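PDB 2BAS: YkuI protein from Bacillus subtilis, which binds the bacterial second messenger cyclic di-GMP and, like other EAL-domain proteins, is probably a phosphodiesterase that cleaves it. Local coordinates for residues A[297-302]-A[387-392]; A[391-396]-A[402-407]; A[99-104]-A[134-139]. All coordinates share one frame; numbering follows the deposited sequence.

Contact 1 (A[297-302]-A[387-392]); sequences EQFYKR and GFFSDL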
loop_
_atom_site.group_PDB
_atom_site.type_symbol
_atom_site.label_atom_id
_atom_site.label_comp_id
_atom_site.label_asym_id
_atom_site.label_seq_id
_atom_site.Cartn_x
_atom_site.Cartn_y
_atom_site.Cartn_z
ATOM N N GLU A 297 -16.105 19.430 12.376
ATOM C CA GLU A 297 -17.414 20.048 12.618
ATOM C C GLU A 297 -17.268 21.549 12.766
ATOM O O GLU A 297 -17.894 22.298 12.034
ATOM C CB GLU A 297 -18.116 19.466 13.851
ATOM C CG GLU A 297 -18.701 18.048 13.695
ATOM C CD GLU A 297 -19.962 17.993 12.843
ATOM O OE1 GLU A 297 -20.995 17.481 13.335
ATOM O OE2 GLU A 297 -19.925 18.455 11.683
ATOM N N GLN A 298 -16.419 21.996 13.686
ATOM C CA GLN A 298 -16.227 23.430 13.851
ATOM C C GLN A 298 -15.714 24.107 12.579
ATOM O O GLN A 298 -16.058 25.245 12.308
ATOM C CB GLN A 298 -15.404 23.784 15.109
ATOM C CG GLN A 298 -16.222 23.630 16.411
ATOM C CD GLN A 298 -15.806 24.593 17.531
ATOM O OE1 GLN A 298 -14.721 24.477 18.100
ATOM N NE2 GLN A 298 -16.692 25.530 17.868
ATOM N N PHE A 299 -14.922 23.400 11.779
ATOM C CA PHE A 299 -14.405 23.977 10.543
ATOM C C PHE A 299 -15.552 24.190 9.569
ATOM O O PHE A 299 -15.665 25.260 8.968
ATOM C CB PHE A 299 -13.337 23.083 9.915
ATOM C CG PHE A 299 -12.393 23.813 9.008
ATOM C CD1 PHE A 299 -11.245 24.403 9.514
ATOM C CD2 PHE A 299 -12.646 23.906 7.647
ATOM C CE1 PHE A 299 -10.364 25.075 8.679
ATOM C CE2 PHE A 299 -11.778 24.583 6.800
ATOM C CZ PHE A 299 -10.634 25.168 7.316
ATOM N N TYR A 300 -16.411 23.179 9.442
ATOM C CA TYR A 300 -17.558 23.245 8.551
ATOM C C TYR A 300 -18.433 24.458 8.850
ATOM O O TYR A 300 -18.936 25.102 7.928
ATOM C CB TYR A 300 -18.399 21.956 8.621
ATOM C CG TYR A 300 -19.720 22.046 7.883
ATOM C CD1 TYR A 300 -19.761 22.069 6.490
ATOM C CD2 TYR A 300 -20.929 22.117 8.575
ATOM C CE1 TYR A 300 -20.980 22.161 5.798
ATOM C CE2 TYR A 300 -22.144 22.205 7.895
ATOM C CZ TYR A 300 -22.156 22.234 6.506
ATOM O OH TYR A 300 -23.342 22.324 5.812
ATOM N N LYS A 301 -18.621 24.760 10.130
ATOM C CA LYS A 301 -19.474 25.884 10.526
ATOM C C LYS A 301 -18.861 27.207 10.075
ATOM O O LYS A 301 -19.575 28.079 9.564
ATOM C CB LYS A 301 -19.754 25.901 12.033
ATOM C CG LYS A 301 -20.325 24.606 12.574
ATOM C CD LYS A 301 -21.210 24.832 13.805
ATOM C CE LYS A 301 -21.196 23.623 14.749
ATOM N NZ LYS A 301 -21.234 22.303 14.045
ATOM N N ARG A 302 -17.543 27.333 10.242
ATOM C CA ARG A 302 -16.829 28.541 9.838
ATOM C C ARG A 302 -16.994 28.787 8.337
ATOM O O ARG A 302 -17.368 29.889 7.915
ATOM C CB ARG A 302 -15.349 28.476 10.240
ATOM C CG ARG A 302 -14.522 29.681 9.834
ATOM C CD ARG A 302 -14.686 30.820 10.811
ATOM N NE ARG A 302 -14.175 32.090 10.291
ATOM C CZ ARG A 302 -14.897 32.964 9.584
ATOM N NH1 ARG A 302 -16.174 32.711 9.287
ATOM N NH2 ARG A 302 -14.339 34.093 9.165
ATOM N N GLY A 387 -19.708 18.968 4.515
ATOM C CA GLY A 387 -18.308 18.985 4.097
ATOM C C GLY A 387 -17.492 18.103 5.025
ATOM O O GLY A 387 -18.068 17.491 5.933
ATOM N N PHE A 388 -16.166 18.030 4.809
ATOM C CA PHE A 388 -15.262 17.198 5.647
ATOM C C PHE A 388 -13.779 17.227 5.265
ATOM O O PHE A 388 -13.424 17.511 4.117
ATOM C CB PHE A 388 -15.722 15.746 5.676
ATOM C CG PHE A 388 -15.900 15.146 4.315
ATOM C CD1 PHE A 388 -14.799 14.749 3.567
ATOM C CD2 PHE A 388 -17.177 14.975 3.782
ATOM C CE1 PHE A 388 -14.964 14.201 2.306
ATOM C CE2 PHE A 388 -17.354 14.424 2.529
ATOM C CZ PHE A 388 -16.255 14.035 1.785
ATOM N N PHE A 389 -12.930 16.904 6.247
ATOM C CA PHE A 389 -11.487 16.879 6.088
ATOM C C PHE A 389 -11.021 15.616 5.405
ATOM O O PHE A 389 -11.474 14.517 5.731
ATOM C CB PHE A 389 -10.784 16.866 7.461
ATOM C CG PHE A 389 -10.706 18.194 8.151
ATOM C CD1 PHE A 389 -10.738 19.382 7.444
ATOM C CD2 PHE A 389 -10.511 18.246 9.522
ATOM C CE1 PHE A 389 -10.648 20.607 8.098
ATOM C CE2 PHE A 389 -10.407 19.474 10.188
ATOM C CZ PHE A 389 -10.482 20.657 9.471
ATOM N N SER A 390 -10.053 15.750 4.515
ATOM C CA SER A 390 -9.355 14.575 4.021
ATOM C C SER A 390 -8.411 14.140 5.130
ATOM O O SER A 390 -8.265 14.837 6.141
ATOM C CB SER A 390 -8.541 14.925 2.780
ATOM O OG SER A 390 -7.373 15.647 3.122
ATOM N N ASP A 391 -7.765 12.996 4.947
ATOM C CA ASP A 391 -6.675 12.587 5.828
ATOM C C ASP A 391 -5.386 13.308 5.417
ATOM O O ASP A 391 -5.384 14.042 4.435
ATOM C CB ASP A 391 -6.473 11.070 5.780
ATOM C CG ASP A 391 -6.280 10.545 4.374
ATOM O OD1 ASP A 391 -7.066 10.919 3.463
ATOM O OD2 ASP A 391 -5.375 9.719 4.186
ATOM N N LEU A 392 -4.314 13.121 6.191
ATOM C CA LEU A 392 -3.015 13.717 5.907
ATOM C C LEU A 392 -2.414 13.129 4.652
ATOM O O LEU A 392 -2.221 11.907 4.546
ATOM C CB LEU A 392 -2.044 13.465 7.056
ATOM C CG LEU A 392 -2.358 14.196 8.361
ATOM C CD1 LEU A 392 -1.706 13.487 9.561
ATOM C CD2 LEU A 392 -1.979 15.679 8.266
#
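F299 on the long helix 271-311 meets F389, near the start of strand 388-394, in an aromatic pair that carries most of the contact. The centroids are 5.2 Å apart and the planes stand at 57°, an oblique arrangement that is neither a stack nor edge-to-face. F389 brings its far end to the helix: CE1 lies 3.7 Å above the plane of the F299 ring, offset toward its rim, and CZ approaches F299 CG at 3.7 Å. F299 can receive it because its CG is anti to the backbone N (chi1 -157°), which sets the ring where F389 CE1 can lie over one face. Around the pair, F405 of the adjacent strand also meets F299, and L419 of strand 413-419 touches both rings.

The second kind of contact is ring against backbone. Y300 CE1 comes within 3.7 Å of G387 N, obliquely to the tyrosine plane, where the chain enters the strand and glycine brings no side chain.

No hydrogen bond or salt bridge crosses between the segments. Between these two segments the packing therefore rests on aromatic shape and van der Waals contact, which need no exact polar geometry.

Contact 2 (A[391-396]-A[402-407]); sequences DLYSDL and IRTFSY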
loop_
_atom_site.group_PDB
_atom_site.type_symbol
_atom_site.label_atom_id
_atom_site.label_comp_id
_atom_site.label_asym_id
_atom_site.label_seq_id
_atom_site.Cartn_x
_atom_site.Cartn_y
_atom_site.Cartn_z
ATOM N N ASP A 391 -7.765 12.996 4.947
ATOM C CA ASP A 391 -6.675 12.587 5.828
ATOM C C ASP A 391 -5.386 13.308 5.417
ATOM O O ASP A 391 -5.384 14.042 4.435
ATOM C CB ASP A 391 -6.473 11.070 5.780
ATOM C CG ASP A 391 -6.280 10.545 4.374
ATOM O OD1 ASP A 391 -7.066 10.919 3.463
ATOM O OD2 ASP A 391 -5.375 9.719 4.186
ATOM N N LEU A 392 -4.314 13.121 6.191
ATOM C CA LEU A 392 -3.015 13.717 5.907
ATOM C C LEU A 392 -2.414 13.129 4.652
ATOM O O LEU A 392 -2.221 11.907 4.546
ATOM C CB LEU A 392 -2.044 13.465 7.056
ATOM C CG LEU A 392 -2.358 14.196 8.361
ATOM C CD1 LEU A 392 -1.706 13.487 9.561
ATOM C CD2 LEU A 392 -1.979 15.679 8.266
ATOM N N TYR A 393 -2.106 14.000 3.706
ATOM C CA TYR A 393 -1.391 13.599 2.509
ATOM C C TYR A 393 -0.425 14.702 2.065
ATOM O O TYR A 393 -0.513 15.840 2.524
ATOM C CB TYR A 393 -2.377 13.226 1.420
ATOM C CG TYR A 393 -3.065 14.394 0.767
ATOM C CD1 TYR A 393 -2.600 14.903 -0.454
ATOM C CD2 TYR A 393 -4.189 14.974 1.342
ATOM C CE1 TYR A 393 -3.232 15.974 -1.078
ATOM C CE2 TYR A 393 -4.844 16.048 0.714
ATOM C CZ TYR A 393 -4.350 16.538 -0.493
ATOM O OH TYR A 393 -4.959 17.598 -1.115
ATOM N N SER A 394 0.497 14.372 1.173
ATOM C CA SER A 394 1.550 15.320 0.786
ATOM C C SER A 394 1.177 16.198 -0.429
ATOM O O SER A 394 0.834 15.681 -1.498
ATOM C CB SER A 394 2.833 14.547 0.533
ATOM O OG SER A 394 3.876 15.419 0.168
ATOM N N ASP A 395 1.234 17.519 -0.271
ATOM C CA ASP A 395 0.888 18.418 -1.387
ATOM C C ASP A 395 1.954 18.346 -2.473
ATOM O O ASP A 395 3.128 18.581 -2.200
ATOM C CB ASP A 395 0.752 19.859 -0.908
ATOM C CG ASP A 395 0.373 20.812 -2.025
ATOM O OD1 ASP A 395 1.275 21.511 -2.507
ATOM O OD2 ASP A 395 -0.810 20.854 -2.435
ATOM N N LEU A 396 1.552 18.032 -3.704
ATOM C CA LEU A 396 2.527 17.839 -4.794
ATOM C C LEU A 396 3.353 19.063 -5.163
ATOM O O LEU A 396 4.522 18.929 -5.538
ATOM C CB LEU A 396 1.887 17.229 -6.040
ATOM C CG LEU A 396 2.001 15.705 -6.167
ATOM C CD1 LEU A 396 1.430 15.248 -7.505
ATOM C CD2 LEU A 396 3.449 15.223 -6.028
ATOM N N ILE A 402 -0.370 18.156 4.202
ATOM C CA ILE A 402 -1.552 18.999 4.320
ATOM C C ILE A 402 -2.853 18.183 4.571
ATOM O O ILE A 402 -2.850 16.944 4.660
ATOM C CB ILE A 402 -1.740 19.836 3.023
ATOM C CG1 ILE A 402 -1.917 18.914 1.806
ATOM C CG2 ILE A 402 -0.520 20.753 2.786
ATOM C CD1 ILE A 402 -2.775 19.507 0.694
ATOM N N ARG A 403 -3.958 18.900 4.680
ATOM C CA ARG A 403 -5.302 18.329 4.646
ATOM C C ARG A 403 -6.138 19.245 3.768
ATOM O O ARG A 403 -5.919 20.454 3.760
ATOM C CB ARG A 403 -5.907 18.234 6.048
ATOM C CG ARG A 403 -5.508 16.980 6.845
ATOM C CD ARG A 403 -6.149 16.979 8.253
ATOM N NE ARG A 403 -6.552 15.640 8.695
ATOM C CZ ARG A 403 -6.007 14.986 9.712
ATOM N NH1 ARG A 403 -5.029 15.528 10.399
ATOM N NH2 ARG A 403 -6.441 13.786 10.049
ATOM N N THR A 404 -7.063 18.662 3.016
ATOM C CA THR A 404 -7.987 19.386 2.136
ATOM C C THR A 404 -9.365 19.287 2.759
ATOM O O THR A 404 -9.743 18.218 3.242
ATOM C CB THR A 404 -8.081 18.725 0.733
ATOM O OG1 THR A 404 -6.809 18.762 0.075
ATOM C CG2 THR A 404 -9.151 19.419 -0.170
ATOM N N PHE A 405 -10.114 20.390 2.741
ATOM C CA PHE A 405 -11.499 20.406 3.205
ATOM C C PHE A 405 -12.477 20.572 2.030
ATOM O O PHE A 405 -12.370 21.547 1.289
ATOM C CB PHE A 405 -11.719 21.513 4.230
ATOM C CG PHE A 405 -13.097 21.528 4.794
ATOM C CD1 PHE A 405 -13.425 20.720 5.883
ATOM C CD2 PHE A 405 -14.091 22.317 4.217
ATOM C CE1 PHE A 405 -14.710 20.716 6.401
ATOM C CE2 PHE A 405 -15.391 22.314 4.737
ATOM C CZ PHE A 405 -15.699 21.512 5.823
ATOM N N SER A 406 -13.413 19.626 1.891
ATOM C CA SER A 406 -14.402 19.567 0.794
ATOM C C SER A 406 -15.776 20.030 1.236
ATOM O O SER A 406 -16.325 19.495 2.190
ATOM C CB SER A 406 -14.591 18.127 0.322
ATOM O OG SER A 406 -13.369 17.570 -0.060
ATOM N N TYR A 407 -16.351 20.971 0.498
ATOM C CA TYR A 407 -17.620 21.570 0.864
ATOM C C TYR A 407 -18.595 21.551 -0.317
ATOM O O TYR A 407 -18.225 21.959 -1.415
ATOM C CB TYR A 407 -17.377 23.001 1.339
ATOM C CG TYR A 407 -18.622 23.738 1.739
ATOM C CD1 TYR A 407 -19.090 23.686 3.047
ATOM C CD2 TYR A 407 -19.336 24.499 0.818
ATOM C CE1 TYR A 407 -20.235 24.364 3.425
ATOM C CE2 TYR A 407 -20.496 25.198 1.196
ATOM C CZ TYR A 407 -20.933 25.117 2.492
ATOM O OH TYR A 407 -22.070 25.787 2.883
#
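Y393 and I402 form an antiparallel hydrogen-bonded pair in the beta hairpin of strands 388-394 and 401-409, at one margin of the sheet of the C-terminal domain. I402 N donates to Y393 O at 2.9 Å, and Y393 N returns a bond to I402 O. Both side chains leave the same face of the sheet, and they cross obliquely. CG1 of I402 lies over a face of the tyrosine ring in a CH-pi contact, 4.2 Å from the centroid and 15° off the normal. Its CD1 runs on to the phenol end, 3.6 Å from Y393 CZ. Each side chain places its CG or CG1 between the backbone N and the carbonyl carbon (chi1 75° for Y393, 60° for I402), and this folds ring and methylene over one another. D395 CB closes on the isoleucine from the turn side, while the D395 carboxylate is held by T398 N and by R335. T404 OG1 stands at the ring edge, in plane, next to Y393 OH, which also bonds R371; the modelled separation of the two hydroxyls is too short to be trusted. With an alanine at the Y393 position, I402 CG1 is likely to lose the ring it lies over and R371 its phenol partner. Beyond the hairpin, R224 of the second subunit makes a cation-pi contact with Y393 and a salt bridge to D391. L392 instead meets R403, its CG lying 3.6 Å above one face of the guanidinium, with R403 NH1 the nearest nitrogen.

Contact 3 (A[99-104]-A[134-139]); sequences RFLEAD and EAKGIE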
loop_
_atom_site.group_PDB
_atom_site.type_symbol
_atom_site.label_atom_id
_atom_site.label_comp_id
_atom_site.label_asym_id
_atom_site.label_seq_id
_atom_site.Cartn_x
_atom_site.Cartn_y
_atom_site.Cartn_z
ATOM N N ARG A 99 7.116 -32.609 21.325
ATOM C CA ARG A 99 6.568 -31.823 22.432
ATOM C C ARG A 99 5.135 -31.380 22.142
ATOM O O ARG A 99 4.271 -31.487 23.015
ATOM C CB ARG A 99 7.472 -30.629 22.767
ATOM C CG ARG A 99 6.961 -29.698 23.861
ATOM C CD ARG A 99 6.809 -30.383 25.209
ATOM N NE ARG A 99 5.663 -29.847 25.952
ATOM C CZ ARG A 99 5.741 -29.008 26.985
ATOM N NH1 ARG A 99 6.921 -28.600 27.442
ATOM N NH2 ARG A 99 4.630 -28.584 27.575
ATOM N N PHE A 100 4.890 -30.906 20.917
ATOM C CA PHE A 100 3.543 -30.514 20.477
ATOM C C PHE A 100 2.519 -31.652 20.569
ATOM O O PHE A 100 1.371 -31.419 20.962
ATOM C CB PHE A 100 3.562 -29.938 19.054
ATOM C CG PHE A 100 3.955 -28.482 18.984
ATOM C CD1 PHE A 100 5.229 -28.107 18.572
ATOM C CD2 PHE A 100 3.048 -27.484 19.321
ATOM C CE1 PHE A 100 5.595 -26.755 18.501
ATOM C CE2 PHE A 100 3.404 -26.132 19.250
ATOM C CZ PHE A 100 4.678 -25.770 18.841
ATOM N N LEU A 101 2.933 -32.875 20.226
ATOM C CA LEU A 101 2.056 -34.053 20.305
ATOM C C LEU A 101 1.460 -34.274 21.704
ATOM O O LEU A 101 0.510 -35.043 21.861
ATOM C CB LEU A 101 2.790 -35.327 19.858
ATOM C CG LEU A 101 2.936 -35.759 18.394
ATOM C CD1 LEU A 101 3.721 -37.065 18.339
ATOM C CD2 LEU A 101 1.593 -35.934 17.700
ATOM N N GLU A 102 2.025 -33.599 22.707
ATOM C CA GLU A 102 1.555 -33.699 24.088
ATOM C C GLU A 102 0.636 -32.543 24.476
ATOM O O GLU A 102 -0.268 -32.710 25.292
ATOM C CB GLU A 102 2.736 -33.769 25.067
ATOM C CG GLU A 102 3.758 -34.878 24.783
ATOM C CD GLU A 102 3.162 -36.282 24.779
ATOM O OE1 GLU A 102 2.433 -36.645 25.733
ATOM O OE2 GLU A 102 3.444 -37.030 23.820
ATOM N N ALA A 103 0.862 -31.376 23.885
ATOM C CA ALA A 103 0.081 -30.181 24.213
ATOM C C ALA A 103 -1.270 -30.099 23.493
ATOM O O ALA A 103 -1.725 -31.064 22.883
ATOM C CB ALA A 103 0.902 -28.937 23.947
ATOM N N ASP A 104 -1.889 -28.924 23.565
ATOM C CA ASP A 104 -3.208 -28.667 22.986
ATOM C C ASP A 104 -3.228 -28.853 21.468
ATOM O O ASP A 104 -2.323 -28.400 20.764
ATOM C CB ASP A 104 -3.670 -27.255 23.356
ATOM C CG ASP A 104 -3.548 -26.965 24.852
ATOM O OD1 ASP A 104 -4.359 -26.164 25.363
ATOM O OD2 ASP A 104 -2.653 -27.530 25.519
ATOM N N GLU A 134 1.812 -35.994 10.611
ATOM C CA GLU A 134 0.409 -36.008 10.204
ATOM C C GLU A 134 -0.127 -37.396 10.563
ATOM O O GLU A 134 -1.253 -37.536 11.039
ATOM C CB GLU A 134 0.282 -35.740 8.695
ATOM C CG GLU A 134 -1.157 -35.609 8.153
ATOM C CD GLU A 134 -1.250 -35.754 6.626
ATOM O OE1 GLU A 134 -0.226 -36.072 5.981
ATOM O OE2 GLU A 134 -2.355 -35.560 6.071
ATOM N N ALA A 135 0.717 -38.406 10.350
ATOM C CA ALA A 135 0.410 -39.796 10.677
ATOM C C ALA A 135 0.337 -40.036 12.187
ATOM O O ALA A 135 -0.332 -40.963 12.636
ATOM C CB ALA A 135 1.434 -40.725 10.037
ATOM N N LYS A 136 1.024 -39.200 12.963
ATOM C CA LYS A 136 1.018 -39.319 14.426
ATOM C C LYS A 136 -0.090 -38.478 15.070
ATOM O O LYS A 136 -0.282 -38.521 16.287
ATOM C CB LYS A 136 2.389 -38.960 15.009
ATOM C CG LYS A 136 3.512 -39.825 14.484
ATOM C CD LYS A 136 4.866 -39.389 15.004
ATOM C CE LYS A 136 5.921 -40.428 14.628
ATOM N NZ LYS A 136 7.231 -40.194 15.297
ATOM N N GLY A 137 -0.809 -37.711 14.251
ATOM C CA GLY A 137 -1.970 -36.961 14.725
ATOM C C GLY A 137 -1.905 -35.441 14.740
ATOM O O GLY A 137 -2.692 -34.812 15.445
ATOM N N ILE A 138 -0.976 -34.847 13.985
ATOM C CA ILE A 138 -0.910 -33.383 13.857
ATOM C C ILE A 138 -1.438 -32.942 12.495
ATOM O O ILE A 138 -0.796 -33.164 11.463
ATOM C CB ILE A 138 0.517 -32.797 14.035
ATOM C CG1 ILE A 138 1.085 -33.105 15.419
ATOM C CG2 ILE A 138 0.480 -31.291 13.851
ATOM C CD1 ILE A 138 2.475 -32.510 15.665
ATOM N N GLU A 139 -2.601 -32.303 12.504
ATOM C CA GLU A 139 -3.227 -31.821 11.282
ATOM C C GLU A 139 -2.324 -30.803 10.581
ATOM O O GLU A 139 -1.830 -29.864 11.209
ATOM C CB GLU A 139 -4.607 -31.239 11.602
ATOM C CG GLU A 139 -5.583 -32.274 12.188
ATOM C CD GLU A 139 -6.876 -31.662 12.711
ATOM O OE1 GLU A 139 -7.960 -32.218 12.425
ATOM O OE2 GLU A 139 -6.815 -30.623 13.406
#
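L101, at the C-terminal end of helix 82-100, reaches across to K136 and I138, where the chain leaves helix 124-135. Its CG is anti to the carbonyl carbon and beside the backbone N (chi1 -84°), and the chain then runs out straight with CD1 anti to CA (chi2 180°), which carries both methyls to the far segment. The branches divide the work. CD2 sits between the backbone and side chain of the other segment, 3.5 Å from K136 O and 3.7 Å from I138 CG1, whereas CD1 lies 4.1 Å from K136 CB. Leucine and lysine cross at about a right angle. The lysine touches with its root alone: beyond CG it is extended and leads away, to a cation-pi contact with Y133 and a long, weak ion pair with E132.

I138 points toward the leucine, its CG1-CD1 arm nearly straight, and CD1 ends in a looser contact 4.4 Å from F100 CB. The F100 ring turns from the segment interface to Y56, V58 and I109, and meets the ring of F264; I138 also touches I109 of strand 108-112. Between K136 and I138, G137 ends the helix in a Schellman motif with positive phi (113°), where a side chain would press on the carbonyl of K136. The contact thus joins the C-terminal ends of helices 82-100 and 124-135, which lead into the neighbouring parallel strands 108-112 and 143-147, an arrangement typical of consecutive beta-alpha units in the TIM-barrel-like fold of EAL domains.

Contact 3 comes first along the chain, within the EAL domain; contacts 1 and 2 follow in the C-terminal signalling domain, where helix 271-311 carries one side of contact 1. The centres of contacts 1 and 2 are 11 Å apart. They share D391 and L392 on strand 388-394, which pairs with strand 401-409 in one antiparallel sheet: contact 1 sets that sheet against the long helix, and contact 2 closes its marginal hairpin. Both also touch the second subunit. Contact 3 lies about 56 and 54 Å from them, centre to centre, across the chain's centre, with nearest atoms about 40 Å apart; it therefore belongs to the packing of a separate domain.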